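Agrobacterium tumefaciens DPS (Agrobacterium tumefaciens, PDB 1O9R) protects DNA from oxidative damage without binding it, by oxidising Fe(2+) with hydrogen peroxide and storing the iron as a ferric mineral inside a hollow dodecamer. Local coordinates at residues Lys94-Asp99 and Ile111-Glu116; Leu32-Lys37 and Thr57-Leu62; Thr17-Leu22 and Glu71-Leu76; Asp67-Arg72 and Asp138-Ala143. All coordinates share one frame; numbering follows the deposited sequence. Where two conformers were deposited one is given.

Contact 1 (Lys94-Asp99 and Ile111-Glu116); sequences KAYPTD and IERYGE
The main-chain oxygen of K94 accepts two hydrogen bonds from one side chain: R113 NE stands 2.9 Å from K94 O, and R113 NH2 lies 3.2 Å from that same oxygen. This is a side-on grip, with K94 O in the guanidinium plane. Both donors reach the oxygen from one face of its carbonyl plane, but NE is tilted 23° from that plane and makes the straighter bond, whereas NH2 stands 68° out of it. R113 NH2 adds a weak hydrogen bond to A95 O at 3.0 Å, so one arginine holds two successive carbonyls of a segment that has no helix or strand of its own. The R113 chain is extended from CG to NE, which sets NE well out from the helix. Around the guanidinium, Y96 CD1 lies over one face and K94 CD over the other. The Y96 ring plane is 73° from that of the guanidinium, and its edge meets R113 CD, which is 3.8 Å from Y96 CD1. P97 CD approaches R113 NH2 tip to tip at 3.9 Å. The salt bridge from K94 NZ to E116 OE2 is modelled too short, so its detail is doubtful. Y96 OH is hydrogen-bonded to H106 on helix 103-130. Residues 94-99 belong to the long connection, carrying short helix 84-90, that joins the second and third bundle helices in Dps proteins; R113 ties it to helix 103-130, Y96 packs on V35, Q38 and A39 of helix 12-42, and A95 meets Q85 of a second subunit.

Contact 2 (Leu32-Lys37 and Thr57-Leu62); sequences LALVTK and TFRTQL
F58 opens the second segment's side of the contact, its CB resting 4.2 Å from T36 CG2 while its ring leads off elsewhere. R59 follows and buries the most surface, its side chain a knob in the hole formed by A33, L34, T36 and K37. With CG anti to the backbone N (chi1 172°) and a bend at chi2, the chain lays R59 CD 3.4 Å from A33 CB. R59 NH2 then donates to A33 O at 3.0 Å, arriving above the carbonyl plane, 71° out of it. K37 CG, 3.4 Å from R59 NH2, comes in obliquely, neither over a face nor at the edge of the guanidinium. R59 NE is salt-bridged to D63. One turn on, L62 CD1 lies 3.9 Å from L32 CG and 3.6 Å from T36 OG1. That hydroxyl donates to L32 O at 2.7 Å and is also hydrogen-bonded to Y114 OH, so this polar atom is satisfied within an apolar setting. K37 NZ is salt-bridged to D56 and to D67 of a second subunit, near a bound iron. The segment axes are antiparallel at 165°, as for adjacent helices 12-42 and 48-75 of the ferritin-like four-helix bundle; Y114 of helix 103-130 covers L32 and L62, S150 and L154 of helix 134-156 cover F58, and L34 packs on I30 of the second subunit.

Contact 3 (Thr17-Leu22 and Glu71-Leu76); sequences TVIGIL and ERVVQL
V73, I19 and L22 carry most of the buried surface, and V73 meets the other two with different branches. Its CG2 presses on L22 CB at 3.4 Å, closer than two carbons normally sit, while V73 CG1 meets I19 CG2 at 4.1 Å. The backbones come closest at I19 and V73, 5.3 Å from CA to CA, yet the close carbon contact falls on L22 and V73. The I19 side chain has CG1 anti to the carbonyl carbon (chi1 -73°), and this branch runs past L76 in the opposite direction, with I19 CG1 4.1 Å from L76 CB. Its CD1 ends 3.9 Å from L76 O, on the first residue to leave helical geometry. L22, a turn further along helix 12-42, sets CD1 3.7 Å from R72 CG and so covers the aliphatic part of that arginine. V18 CG1 fills in against L76 CD1 at 4.0 Å. The segment axes are antiparallel at 160°, as expected for the first two helices of a ferritin-like bundle. The guanidinium of R72 is covered by L76, whose CD2 lies over the centre of one face; in its plane R72 NH1 bonds Q75 OE1 at 3.1 Å. The strongest partner of R72 is D148 of a fourth subunit; NH2 and NE bond D133 and T136 of the same chain. E71, an iron ligand, makes no contact with residues 17-22 and packs on W41 of a second subunit. Chemically, then, apolar contacts alone join the two segments, while the polar end of R72 bonds within its chain and across a subunit boundary.

Contact 4 (Asp67-Arg72 and Asp138-Ala143); sequences DTIAER and DIFTAA
I139 is packed tightly against three residues of helix 48-75, and its branches divide the work. I139 CG2 meets T68 CG2 at 3.6 Å and I69 CG1 at 4.0 Å, while I139 CG1 lies 3.8 Å from T68 CG2. The CD1 tip, placed by chi2 at 166°, reaches the aliphatic stem of R72, with I139 CD1 3.8 Å from both R72 CG and R72 CD. I69 CD1 extends to F140 CE2 at 4.0 Å; the side chains cross at about a right angle, and the methyl meets the ring obliquely. The segments run antiparallel at 169°, as the second and fourth helices of a ferritin-like four-helix bundle, and I69 and F140 both also touch L22 of helix 12-42. Residues 67-72 also carry the iron ligand E71 and, by similarity, D67, neither of which touches residues 138-143. The segment axes come no closer than 10.2 Å, and away from I139 the fit is looser: A143 points its CB toward residues 67-72 yet comes no nearer than 5.0 Å. The partly exposed side is polar. T68 keeps its methyl in the contact while OG1 bonds N64 O in its own helix; R145 of a fourth subunit packs on T68 and I139 and forms a salt bridge with D138.

Overall arrangement
Contacts 2, 3 and 4 are buried and pair helices of the four-helix bundle in antiparallel fashion, whereas contact 1 is only partly buried and fastens a connecting loop to helix 103-130. Contacts 2 and 3 join the same helices, 12-42 and 48-75, at places 22 Å apart between centres, on opposite sides of the chain's centre. Contacts 3 and 4 share E71 and R72 and touch directly, L22 CD2 meeting F140 CZ at 3.6 Å. Their cross-segment chemistry is carbon on carbon. Contacts 1 and 2 also touch, through Y114 and T36, and each has an arginine donating to main-chain carbonyls, two in contact 1 and one in contact 2.

Contact 1 (Lys94-Asp99 and Ile111-Glu116)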
loop_
_atom_site.group_PDB
_atom_site.type_symbol
_atom_site.label_atom_id
_atom_site.label_comp_id
_atom_site.label_asym_id
_atom_site.label_seq_id
_atom_site.Cartn_x
_atom_site.Cartn_y
_atom_site.Cartn_z
ATOM N N LYS A 94 34.095 18.648 14.493
ATOM C CA LYS A 94 34.136 19.600 15.611
ATOM C C LYS A 94 32.723 19.709 16.204
ATOM O O LYS A 94 31.721 19.605 15.477
ATOM C CB LYS A 94 34.441 20.982 15.036
ATOM C CG LYS A 94 34.425 21.364 13.625
ATOM C CD LYS A 94 33.424 20.861 12.597
ATOM C CE LYS A 94 33.954 19.663 11.845
ATOM N NZ LYS A 94 33.049 18.628 11.378
ATOM N N ALA A 95 32.670 19.947 17.508
ATOM C CA ALA A 95 31.387 20.128 18.183
ATOM C C ALA A 95 30.504 21.137 17.475
ATOM O O ALA A 95 30.852 22.240 17.026
ATOM C CB ALA A 95 31.672 20.659 19.613
ATOM N N TYR A 96 29.213 20.707 17.345
ATOM C CA TYR A 96 28.258 21.562 16.648
ATOM C C TYR A 96 27.805 22.679 17.575
ATOM O O TYR A 96 27.477 22.469 18.750
ATOM C CB TYR A 96 27.022 20.669 16.241
ATOM C CG TYR A 96 26.158 21.356 15.217
ATOM C CD1 TYR A 96 26.470 21.310 13.842
ATOM C CD2 TYR A 96 25.040 22.088 15.604
ATOM C CE1 TYR A 96 25.713 21.939 12.882
ATOM C CE2 TYR A 96 24.283 22.742 14.628
ATOM C CZ TYR A 96 24.595 22.670 13.288
ATOM O OH TYR A 96 23.871 23.296 12.308
ATOM N N PRO A 97 27.717 23.898 17.041
ATOM C CA PRO A 97 27.313 25.029 17.912
ATOM C C PRO A 97 25.871 24.958 18.368
ATOM O O PRO A 97 24.992 24.761 17.513
ATOM C CB PRO A 97 27.628 26.240 17.072
ATOM C CG PRO A 97 27.533 25.780 15.637
ATOM C CD PRO A 97 28.058 24.340 15.691
ATOM N N THR A 98 25.630 25.144 19.646
ATOM C CA THR A 98 24.232 25.062 20.140
ATOM C C THR A 98 23.585 26.420 20.220
ATOM O O THR A 98 22.441 26.514 20.698
ATOM C CB THR A 98 24.204 24.355 21.503
ATOM O OG1 THR A 98 25.051 25.021 22.449
ATOM C CG2 THR A 98 24.711 22.937 21.359
ATOM N N ASP A 99 24.283 27.465 19.840
ATOM C CA ASP A 99 23.773 28.812 19.945
ATOM C C ASP A 99 23.573 29.491 18.609
ATOM O O ASP A 99 23.482 30.702 18.472
ATOM C CB ASP A 99 24.707 29.666 20.830
ATOM C CG ASP A 99 26.065 29.806 20.199
ATOM O OD1 ASP A 99 26.832 30.673 20.710
ATOM O OD2 ASP A 99 26.407 29.084 19.238
ATOM N N ILE A 111 27.274 22.173 6.147
ATOM C CA ILE A 111 28.127 21.987 4.948
ATOM C C ILE A 111 29.545 21.596 5.361
ATOM O O ILE A 111 30.157 20.720 4.787
ATOM C CB ILE A 111 28.128 23.244 4.094
ATOM C CG1 ILE A 111 26.763 23.375 3.373
ATOM C CG2 ILE A 111 29.277 23.253 3.063
ATOM C CD1 ILE A 111 26.449 24.764 2.846
ATOM N N GLU A 112 30.068 22.228 6.456
ATOM C CA GLU A 112 31.418 21.842 6.853
ATOM C C GLU A 112 31.492 20.370 7.255
ATOM O O GLU A 112 32.456 19.685 6.905
ATOM C CB GLU A 112 31.933 22.734 7.998
ATOM C CG GLU A 112 32.227 24.169 7.587
ATOM C CD GLU A 112 32.898 24.980 8.699
ATOM O OE1 GLU A 112 33.145 24.479 9.836
ATOM O OE2 GLU A 112 33.183 26.156 8.358
ATOM N N ARG A 113 30.487 19.928 8.010
ATOM C CA ARG A 113 30.543 18.551 8.572
ATOM C C ARG A 113 30.207 17.549 7.491
ATOM O O ARG A 113 30.780 16.459 7.486
ATOM C CB ARG A 113 29.707 18.494 9.867
ATOM C CG ARG A 113 30.411 19.342 10.963
ATOM C CD ARG A 113 29.437 19.619 12.114
ATOM N NE ARG A 113 30.136 20.402 13.165
ATOM C CZ ARG A 113 30.352 21.711 13.061
ATOM N NH1 ARG A 113 30.000 22.448 12.045
ATOM N NH2 ARG A 113 31.028 22.368 14.065
ATOM N N TYR A 114 29.162 17.827 6.723
ATOM C CA TYR A 114 28.843 16.927 5.623
ATOM C C TYR A 114 29.995 16.819 4.636
ATOM O O TYR A 114 30.283 15.727 4.128
ATOM C CB TYR A 114 27.564 17.407 4.849
ATOM C CG TYR A 114 26.300 16.804 5.460
ATOM C CD1 TYR A 114 25.641 15.795 4.744
ATOM C CD2 TYR A 114 25.784 17.285 6.631
ATOM C CE1 TYR A 114 24.455 15.273 5.331
ATOM C CE2 TYR A 114 24.652 16.754 7.225
ATOM C CZ TYR A 114 24.023 15.749 6.520
ATOM O OH TYR A 114 22.882 15.164 7.095
ATOM N N GLY A 115 30.711 17.933 4.350
ATOM C CA GLY A 115 31.877 17.875 3.479
ATOM C C GLY A 115 32.974 16.964 4.049
ATOM O O GLY A 115 33.538 16.131 3.347
ATOM N N GLU A 116 33.200 17.135 5.373
ATOM C CA GLU A 116 34.237 16.271 5.979
ATOM C C GLU A 116 33.884 14.796 5.922
ATOM O O GLU A 116 34.704 13.927 5.548
ATOM C CB GLU A 116 34.508 16.723 7.432
ATOM C CG GLU A 116 35.203 18.087 7.380
ATOM C CD GLU A 116 35.236 18.783 8.703
ATOM O OE1 GLU A 116 35.936 19.821 8.842
ATOM O OE2 GLU A 116 34.539 18.313 9.623
#

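Contact 2 (Leu32-Lys37 and Thr57-Leu62)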
loop_
_atom_site.group_PDB
_atom_site.type_symbol
_atom_site.label_atom_id
_atom_site.label_comp_id
_atom_site.label_asym_id
_atom_site.label_seq_id
_atom_site.Cartn_x
_atom_site.Cartn_y
_atom_site.Cartn_z
ATOM N N LEU A 32 27.483 12.837 12.732
ATOM C CA LEU A 32 26.749 13.624 11.748
ATOM C C LEU A 32 25.242 13.393 11.841
ATOM O O LEU A 32 24.499 14.346 11.619
ATOM C CB LEU A 32 27.272 13.276 10.320
ATOM C CG LEU A 32 26.825 14.292 9.252
ATOM C CD1 LEU A 32 27.564 15.616 9.532
ATOM C CD2 LEU A 32 27.219 13.798 7.874
ATOM N N ALA A 33 24.841 12.155 12.180
ATOM C CA ALA A 33 23.391 11.924 12.338
ATOM C C ALA A 33 22.882 12.768 13.500
ATOM O O ALA A 33 21.778 13.345 13.401
ATOM C CB ALA A 33 23.158 10.436 12.604
ATOM N N LEU A 34 23.622 12.865 14.623
ATOM C CA LEU A 34 23.161 13.690 15.755
ATOM C C LEU A 34 23.178 15.157 15.371
ATOM O O LEU A 34 22.228 15.885 15.747
ATOM C CB LEU A 34 24.104 13.484 16.966
ATOM C CG LEU A 34 24.108 12.045 17.501
ATOM C CD1 LEU A 34 25.102 11.944 18.679
ATOM C CD2 LEU A 34 22.726 11.580 17.947
ATOM N N VAL A 35 24.189 15.598 14.629
ATOM C CA VAL A 35 24.264 16.976 14.174
ATOM C C VAL A 35 23.057 17.358 13.343
ATOM O O VAL A 35 22.515 18.469 13.409
ATOM C CB VAL A 35 25.573 17.094 13.316
ATOM C CG1 VAL A 35 25.492 18.216 12.366
ATOM C CG2 VAL A 35 26.770 17.257 14.284
ATOM N N THR A 36 22.644 16.438 12.445
ATOM C CA THR A 36 21.553 16.704 11.529
ATOM C C THR A 36 20.254 17.018 12.272
ATOM O O THR A 36 19.577 17.984 11.884
ATOM C CB THR A 36 21.410 15.482 10.605
ATOM O OG1 THR A 36 22.653 15.347 9.844
ATOM C CG2 THR A 36 20.311 15.633 9.591
ATOM N N LYS A 37 19.962 16.222 13.303
ATOM C CA LYS A 37 18.761 16.487 14.089
ATOM C C LYS A 37 18.942 17.744 14.960
ATOM O O LYS A 37 18.011 18.534 15.086
ATOM C CB LYS A 37 18.399 15.285 14.953
ATOM C CG LYS A 37 17.673 14.168 14.182
ATOM C CD LYS A 37 16.193 14.586 13.960
ATOM C CE LYS A 37 15.457 13.413 13.280
ATOM N NZ LYS A 37 14.001 13.839 13.215
ATOM N N THR A 57 15.178 13.556 6.024
ATOM C CA THR A 57 15.526 12.559 5.001
ATOM C C THR A 57 17.024 12.237 5.114
ATOM O O THR A 57 17.421 11.059 5.006
ATOM C CB THR A 57 15.238 13.089 3.589
ATOM O OG1 THR A 57 13.812 13.357 3.528
ATOM C CG2 THR A 57 15.684 12.094 2.532
ATOM N N PHE A 58 17.887 13.233 5.364
ATOM C CA PHE A 58 19.313 12.952 5.484
ATOM C C PHE A 58 19.557 12.106 6.706
ATOM O O PHE A 58 20.414 11.190 6.662
ATOM C CB PHE A 58 20.061 14.281 5.671
ATOM C CG PHE A 58 20.126 15.143 4.440
ATOM C CD1 PHE A 58 20.799 16.357 4.618
ATOM C CD2 PHE A 58 19.618 14.757 3.203
ATOM C CE1 PHE A 58 20.878 17.215 3.521
ATOM C CE2 PHE A 58 19.766 15.633 2.136
ATOM C CZ PHE A 58 20.387 16.838 2.311
ATOM N N ARG A 59 18.849 12.315 7.818
ATOM C CA ARG A 59 19.051 11.522 9.011
ATOM C C ARG A 59 18.743 10.045 8.749
ATOM O O ARG A 59 19.531 9.171 9.120
ATOM C CB ARG A 59 18.312 12.079 10.221
ATOM C CG ARG A 59 18.359 11.130 11.424
ATOM C CD ARG A 59 19.809 10.920 11.974
ATOM N NE ARG A 59 19.657 10.023 13.112
ATOM C CZ ARG A 59 19.528 10.389 14.401
ATOM N NH1 ARG A 59 19.165 9.453 15.325
ATOM N NH2 ARG A 59 19.776 11.624 14.793
ATOM N N THR A 60 17.651 9.798 8.026
ATOM C CA THR A 60 17.286 8.388 7.698
ATOM C C THR A 60 18.418 7.788 6.872
ATOM O O THR A 60 18.803 6.631 7.111
ATOM C CB THR A 60 15.994 8.412 6.827
ATOM O OG1 THR A 60 14.975 8.860 7.758
ATOM C CG2 THR A 60 15.686 6.957 6.426
ATOM N N GLN A 61 18.975 8.520 5.896
ATOM C CA GLN A 61 20.053 7.905 5.113
ATOM C C GLN A 61 21.310 7.639 5.902
ATOM O O GLN A 61 21.970 6.622 5.735
ATOM C CB GLN A 61 20.393 8.851 3.936
ATOM C CG GLN A 61 19.236 9.007 2.975
ATOM C CD GLN A 61 19.484 10.054 1.907
ATOM O OE1 GLN A 61 20.534 10.675 1.783
ATOM N NE2 GLN A 61 18.446 10.290 1.101
ATOM N N LEU A 62 21.665 8.556 6.832
ATOM C CA LEU A 62 22.848 8.360 7.671
ATOM C C LEU A 62 22.602 7.183 8.600
ATOM O O LEU A 62 23.519 6.398 8.900
ATOM C CB LEU A 62 23.100 9.639 8.510
ATOM C CG LEU A 62 23.614 10.831 7.700
ATOM C CD1 LEU A 62 23.664 12.106 8.557
ATOM C CD2 LEU A 62 25.004 10.545 7.095
#

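Contact 3 (Thr17-Leu22 and Glu71-Leu76)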
loop_
_atom_site.group_PDB
_atom_site.type_symbol
_atom_site.label_atom_id
_atom_site.label_comp_id
_atom_site.label_asym_id
_atom_site.label_seq_id
_atom_site.Cartn_x
_atom_site.Cartn_y
_atom_site.Cartn_z
ATOM N N THR A 17 42.600 -4.247 8.690
ATOM C CA THR A 17 42.665 -2.907 8.110
ATOM C C THR A 17 41.254 -2.314 7.920
ATOM O O THR A 17 40.965 -1.159 8.230
ATOM C CB THR A 17 43.366 -2.900 6.748
ATOM O OG1 THR A 17 44.750 -3.359 6.995
ATOM C CG2 THR A 17 43.424 -1.593 5.990
ATOM N N VAL A 18 40.423 -3.170 7.307
ATOM C CA VAL A 18 39.103 -2.593 6.937
ATOM C C VAL A 18 38.262 -2.408 8.186
ATOM O O VAL A 18 37.458 -1.439 8.238
ATOM C CB VAL A 18 38.420 -3.440 5.893
ATOM C CG1 VAL A 18 36.989 -3.041 5.658
ATOM C CG2 VAL A 18 39.223 -3.345 4.573
ATOM N N ILE A 19 38.302 -3.266 9.220
ATOM C CA ILE A 19 37.581 -2.978 10.464
ATOM C C ILE A 19 37.959 -1.609 10.984
ATOM O O ILE A 19 37.102 -0.841 11.435
ATOM C CB ILE A 19 37.884 -4.110 11.490
ATOM C CG1 ILE A 19 37.101 -5.370 11.023
ATOM C CG2 ILE A 19 37.506 -3.667 12.906
ATOM C CD1 ILE A 19 37.581 -6.593 11.822
ATOM N N GLY A 20 39.266 -1.227 10.959
ATOM C CA GLY A 20 39.651 0.101 11.429
ATOM C C GLY A 20 39.029 1.244 10.642
ATOM O O GLY A 20 38.550 2.221 11.193
ATOM N N ILE A 21 39.001 1.072 9.304
ATOM C CA ILE A 21 38.387 2.068 8.424
ATOM C C ILE A 21 36.878 2.182 8.739
ATOM O O ILE A 21 36.366 3.307 8.786
ATOM C CB ILE A 21 38.608 1.675 6.961
ATOM C CG1 ILE A 21 40.122 1.700 6.604
ATOM C CG2 ILE A 21 37.874 2.606 6.011
ATOM C CD1 ILE A 21 40.328 0.977 5.267
ATOM N N LEU A 22 36.200 1.071 8.857
ATOM C CA LEU A 22 34.741 1.077 9.118
ATOM C C LEU A 22 34.466 1.694 10.481
ATOM O O LEU A 22 33.593 2.558 10.518
ATOM C CB LEU A 22 34.275 -0.377 9.123
ATOM C CG LEU A 22 34.220 -1.071 7.742
ATOM C CD1 LEU A 22 34.216 -2.583 7.859
ATOM C CD2 LEU A 22 32.939 -0.593 7.028
ATOM N N GLU A 71 27.437 -3.193 10.563
ATOM C CA GLU A 71 27.244 -4.632 10.296
ATOM C C GLU A 71 28.462 -5.202 9.559
ATOM O O GLU A 71 28.755 -6.394 9.834
ATOM C CB GLU A 71 25.986 -4.841 9.438
ATOM C CG GLU A 71 24.659 -4.432 10.090
ATOM C CD GLU A 71 23.506 -4.646 9.078
ATOM O OE1 GLU A 71 23.683 -4.849 7.871
ATOM O OE2 GLU A 71 22.386 -4.363 9.535
ATOM N N ARG A 72 29.087 -4.433 8.693
ATOM C CA ARG A 72 30.282 -4.985 7.995
ATOM C C ARG A 72 31.394 -5.235 8.972
ATOM O O ARG A 72 32.077 -6.251 8.725
ATOM C CB ARG A 72 30.673 -3.988 6.894
ATOM C CG ARG A 72 31.761 -4.526 5.957
ATOM C CD ARG A 72 31.289 -5.864 5.293
ATOM N NE ARG A 72 32.362 -6.215 4.334
ATOM C CZ ARG A 72 32.383 -7.444 3.790
ATOM N NH1 ARG A 72 31.470 -8.354 4.070
ATOM N NH2 ARG A 72 33.355 -7.741 2.891
ATOM N N VAL A 73 31.596 -4.369 9.976
ATOM C CA VAL A 73 32.637 -4.676 10.967
ATOM C C VAL A 73 32.380 -6.046 11.521
ATOM O O VAL A 73 33.319 -6.890 11.717
ATOM C CB VAL A 73 32.537 -3.628 12.089
ATOM C CG1 VAL A 73 33.411 -4.094 13.279
ATOM C CG2 VAL A 73 32.933 -2.248 11.603
ATOM N N VAL A 74 31.157 -6.347 11.955
ATOM C CA VAL A 74 30.891 -7.622 12.625
ATOM C C VAL A 74 30.984 -8.800 11.688
ATOM O O VAL A 74 31.411 -9.891 12.092
ATOM C CB VAL A 74 29.525 -7.558 13.362
ATOM C CG1 VAL A 74 29.636 -6.400 14.410
ATOM C CG2 VAL A 74 28.281 -7.213 12.629
ATOM N N GLN A 75 30.577 -8.607 10.434
ATOM C CA GLN A 75 30.722 -9.652 9.434
ATOM C C GLN A 75 32.189 -10.080 9.335
ATOM O O GLN A 75 32.419 -11.261 9.043
ATOM C CB GLN A 75 30.269 -9.159 8.050
ATOM C CG GLN A 75 28.732 -9.053 7.976
ATOM C CD GLN A 75 28.315 -8.163 6.837
ATOM O OE1 GLN A 75 28.917 -8.113 5.782
ATOM N NE2 GLN A 75 27.274 -7.338 7.065
ATOM N N LEU A 76 33.109 -9.158 9.474
ATOM C CA LEU A 76 34.552 -9.459 9.364
ATOM C C LEU A 76 35.084 -9.955 10.687
ATOM O O LEU A 76 36.341 -10.086 10.709
ATOM C CB LEU A 76 35.256 -8.260 8.771
ATOM C CG LEU A 76 34.792 -7.842 7.370
ATOM C CD1 LEU A 76 35.581 -6.610 6.939
ATOM C CD2 LEU A 76 34.944 -8.990 6.377
#

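Contact 4 (Asp67-Arg72 and Asp138-Ala143)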
loop_
_atom_site.group_PDB
_atom_site.type_symbol
_atom_site.label_atom_id
_atom_site.label_comp_id
_atom_site.label_asym_id
_atom_site.label_seq_id
_atom_site.Cartn_x
_atom_site.Cartn_y
_atom_site.Cartn_z
ATOM N N ASP A 67 24.319 1.900 9.841
ATOM C CA ASP A 67 24.019 0.504 10.175
ATOM C C ASP A 67 24.779 -0.405 9.250
ATOM O O ASP A 67 25.306 -1.487 9.655
ATOM C CB ASP A 67 22.494 0.268 9.914
ATOM C CG ASP A 67 21.739 0.738 11.144
ATOM O OD1 ASP A 67 22.397 1.134 12.123
ATOM O OD2 ASP A 67 20.488 0.797 11.117
ATOM N N THR A 68 24.841 -0.098 7.933
ATOM C CA THR A 68 25.529 -0.993 6.990
ATOM C C THR A 68 27.019 -1.088 7.353
ATOM O O THR A 68 27.621 -2.155 7.188
ATOM C CB THR A 68 25.322 -0.514 5.565
ATOM O OG1 THR A 68 23.872 -0.504 5.365
ATOM C CG2 THR A 68 25.870 -1.418 4.476
ATOM N N ILE A 69 27.638 0.065 7.681
ATOM C CA ILE A 69 29.074 0.063 8.058
ATOM C C ILE A 69 29.273 -0.742 9.309
ATOM O O ILE A 69 30.230 -1.578 9.335
ATOM C CB ILE A 69 29.481 1.555 8.210
ATOM C CG1 ILE A 69 29.609 2.200 6.830
ATOM C CG2 ILE A 69 30.783 1.712 8.992
ATOM C CD1 ILE A 69 29.670 3.753 6.849
ATOM N N ALA A 70 28.457 -0.577 10.354
ATOM C CA ALA A 70 28.637 -1.338 11.570
ATOM C C ALA A 70 28.489 -2.827 11.331
ATOM O O ALA A 70 29.212 -3.637 11.915
ATOM C CB ALA A 70 27.601 -0.840 12.596
ATOM N N GLU A 71 27.437 -3.193 10.563
ATOM C CA GLU A 71 27.244 -4.632 10.296
ATOM C C GLU A 71 28.462 -5.202 9.559
ATOM O O GLU A 71 28.755 -6.394 9.834
ATOM C CB GLU A 71 25.986 -4.841 9.438
ATOM C CG GLU A 71 24.659 -4.432 10.090
ATOM C CD GLU A 71 23.506 -4.646 9.078
ATOM O OE1 GLU A 71 23.683 -4.849 7.871
ATOM O OE2 GLU A 71 22.386 -4.363 9.535
ATOM N N ARG A 72 29.087 -4.433 8.693
ATOM C CA ARG A 72 30.282 -4.985 7.995
ATOM C C ARG A 72 31.394 -5.235 8.972
ATOM O O ARG A 72 32.077 -6.251 8.725
ATOM C CB ARG A 72 30.673 -3.988 6.894
ATOM C CG ARG A 72 31.761 -4.526 5.957
ATOM C CD ARG A 72 31.289 -5.864 5.293
ATOM N NE ARG A 72 32.362 -6.215 4.334
ATOM C CZ ARG A 72 32.383 -7.444 3.790
ATOM N NH1 ARG A 72 31.470 -8.354 4.070
ATOM N NH2 ARG A 72 33.355 -7.741 2.891
ATOM N N ASP A 138 32.197 -1.272 -1.813
ATOM C CA ASP A 138 30.871 -0.959 -2.357
ATOM C C ASP A 138 29.962 -0.365 -1.298
ATOM O O ASP A 138 29.170 0.538 -1.639
ATOM C CB ASP A 138 30.304 -2.306 -2.843
ATOM C CG ASP A 138 28.968 -2.092 -3.576
ATOM O OD1 ASP A 138 27.918 -2.502 -3.036
ATOM O OD2 ASP A 138 29.007 -1.502 -4.659
ATOM N N ILE A 139 30.087 -0.789 -0.056
ATOM C CA ILE A 139 29.288 -0.205 1.047
ATOM C C ILE A 139 29.646 1.269 1.139
ATOM O O ILE A 139 28.765 2.153 1.304
ATOM C CB ILE A 139 29.567 -0.955 2.359
ATOM C CG1 ILE A 139 28.836 -2.304 2.307
ATOM C CG2 ILE A 139 29.112 -0.127 3.582
ATOM C CD1 ILE A 139 29.317 -3.273 3.398
ATOM N N PHE A 140 30.970 1.587 1.063
ATOM C CA PHE A 140 31.347 2.998 1.181
ATOM C C PHE A 140 30.962 3.754 -0.090
ATOM O O PHE A 140 30.651 4.962 -0.022
ATOM C CB PHE A 140 32.875 3.133 1.409
ATOM C CG PHE A 140 33.290 2.849 2.824
ATOM C CD1 PHE A 140 34.240 1.843 3.048
ATOM C CD2 PHE A 140 32.800 3.590 3.887
ATOM C CE1 PHE A 140 34.672 1.598 4.338
ATOM C CE2 PHE A 140 33.240 3.313 5.156
ATOM C CZ PHE A 140 34.195 2.323 5.396
ATOM N N THR A 141 30.934 3.122 -1.285
ATOM C CA THR A 141 30.534 3.778 -2.493
ATOM C C THR A 141 29.064 4.177 -2.455
ATOM O O THR A 141 28.686 5.274 -2.866
ATOM C CB THR A 141 30.846 2.915 -3.698
ATOM O OG1 THR A 141 32.252 2.643 -3.747
ATOM C CG2 THR A 141 30.505 3.658 -4.994
ATOM N N ALA A 142 28.243 3.261 -1.954
ATOM C CA ALA A 142 26.795 3.623 -1.835
ATOM C C ALA A 142 26.648 4.792 -0.878
ATOM O O ALA A 142 25.834 5.696 -1.143
ATOM C CB ALA A 142 26.023 2.390 -1.345
ATOM N N ALA A 143 27.404 4.778 0.223
ATOM C CA ALA A 143 27.316 5.891 1.177
ATOM C C ALA A 143 27.763 7.176 0.535
ATOM O O ALA A 143 27.234 8.274 0.739
ATOM C CB ALA A 143 28.106 5.590 2.469
#